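Local coordinates for protein acetyltransferase, GNAT family (Enterococcus faecalis, PDB 1U6M) that probably transfers acyl groups, most likely acetyl, to an acceptor as a GNAT-family acetyltransferase, at residues L60-E63 against V68-I71. Residues are numbered along the deposited sequence; the frame is centred on the assembly and turned at random.
Sequences LVYE and VAGI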
loop_
_atom_site.group_PDB
_atom_site.type_symbol
_atom_site.label_atom_id
_atom_site.label_comp_id
_atom_site.label_asym_id
_atom_site.label_seq_id
_atom_site.Cartn_x
_atom_site.Cartn_y
_atom_site.Cartn_z
ATOM N N LEU A 60 -5.211 -0.763 7.136
ATOM C CA LEU A 60 -5.093 -1.108 8.549
ATOM C C LEU A 60 -4.050 -0.224 9.198
ATOM O O LEU A 60 -2.959 -0.045 8.643
ATOM C CB LEU A 60 -4.709 -2.589 8.705
ATOM C CG LEU A 60 -5.101 -3.411 9.922
ATOM C CD1 LEU A 60 -6.614 -3.441 10.190
ATOM C CD2 LEU A 60 -4.592 -4.751 9.634
ATOM N N VAL A 61 -4.370 0.315 10.375
ATOM C CA VAL A 61 -3.471 1.268 11.054
ATOM C C VAL A 61 -2.832 0.583 12.253
ATOM O O VAL A 61 -3.498 -0.171 12.980
ATOM C CB VAL A 61 -4.307 2.581 11.485
ATOM C CG1 VAL A 61 -3.632 3.372 12.554
ATOM C CG2 VAL A 61 -4.541 3.483 10.287
ATOM N N TYR A 62 -1.540 0.816 12.475
ATOM C CA TYR A 62 -0.939 0.520 13.782
ATOM C C TYR A 62 -0.746 1.783 14.616
ATOM O O TYR A 62 0.059 2.625 14.274
ATOM C CB TYR A 62 0.395 -0.175 13.629
ATOM C CG TYR A 62 0.907 -0.741 14.932
ATOM C CD1 TYR A 62 1.621 0.054 15.843
ATOM C CD2 TYR A 62 0.650 -2.058 15.271
ATOM C CE1 TYR A 62 2.101 -0.456 17.032
ATOM C CE2 TYR A 62 1.091 -2.574 16.464
ATOM C CZ TYR A 62 1.829 -1.775 17.315
ATOM O OH TYR A 62 2.272 -2.344 18.470
ATOM N N GLU A 63 -1.447 1.893 15.724
ATOM C CA GLU A 63 -1.397 3.104 16.560
ATOM C C GLU A 63 -0.429 2.944 17.743
ATOM O O GLU A 63 -0.548 2.016 18.538
ATOM C CB GLU A 63 -2.803 3.428 17.053
ATOM C CG GLU A 63 -3.135 4.852 17.174
ATOM C CD GLU A 63 -4.542 5.044 17.652
ATOM O OE1 GLU A 63 -5.466 5.078 16.804
ATOM O OE2 GLU A 63 -4.716 5.171 18.880
ATOM N N VAL A 68 -0.768 7.354 14.590
ATOM C CA VAL A 68 -0.529 6.492 13.412
ATOM C C VAL A 68 0.959 6.216 13.171
ATOM O O VAL A 68 1.699 7.121 12.766
ATOM C CB VAL A 68 -1.224 7.034 12.131
ATOM C CG1 VAL A 68 -0.987 6.093 10.922
ATOM C CG2 VAL A 68 -2.750 7.194 12.367
ATOM N N ALA A 69 1.409 4.981 13.428
ATOM C CA ALA A 69 2.825 4.655 13.370
ATOM C C ALA A 69 3.216 3.900 12.094
ATOM O O ALA A 69 4.401 3.871 11.708
ATOM C CB ALA A 69 3.243 3.901 14.605
ATOM N N GLY A 70 2.224 3.266 11.461
ATOM C CA GLY A 70 2.425 2.382 10.292
ATOM C C GLY A 70 1.036 2.034 9.722
ATOM O O GLY A 70 0.011 2.089 10.430
ATOM N N ILE A 71 1.010 1.697 8.431
ATOM C CA ILE A 71 -0.204 1.294 7.751
ATOM C C ILE A 71 0.101 0.054 6.895
ATOM O O ILE A 71 1.209 -0.119 6.417
ATOM C CB ILE A 71 -0.763 2.456 6.866
ATOM C CG1 ILE A 71 0.188 2.829 5.694
ATOM C CG2 ILE A 71 -1.195 3.650 7.754
ATOM C CD1 ILE A 71 -0.332 4.014 4.835
#
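Val68 meets Val61 diagonally across the hairpin, their branches crossing at about a right angle. CG2 of Val68 lies 3.9 Å from CG1 of Val61, whose rotamer (chi1 160°) sets this branch anti to the backbone N, beside the carbonyl carbon, on the side of Val68. Glu63 is the antiparallel, non-hydrogen-bonded partner of Val68 on this face, but its carboxylate turns away to a salt bridge with Arg5.

At Ala69 the regular pairing breaks. Its backbone N donates to Tyr62 O at 2.8 Å, yet psi is close to -21° and the methyl group points at the partner strand, where CB comes within 3.4 Å of Tyr62 O. Farther out, the same methyl sits at the edge of the Tyr62 ring, 4.4 Å from CD1. Ala69 and Gly70 together stand opposite the single residue Tyr62, which makes a classic beta bulge. Gly70 follows in an extended conformation, and its O receives Tyr62 N in a nearly straight bond (2.9 Å, 174° at the hydrogen).

Beyond the bulge Ile71 pairs with Val61 without hydrogen bonds, and its CA lies 3.2 Å from Leu60 O in a CA-H...O contact. On the face shared with Val68, CG2 of Ile71 reaches CG2 of Val61 at 4.2 Å.

The pair forms part of the hairpin of strands 59-64 and 67-76 in the GNAT sheet. Strand 3-6 flanks it beside 59-64, and strand 112-120 beside 67-76. Helix 129-135 packs on the Tyr62 face, where Ile129 touches both Tyr62 and Ala69, Leu133 adds to the cover, and Tyr62 OH is hydrogen-bonded to Ser2 N, just ahead of strand 3-6.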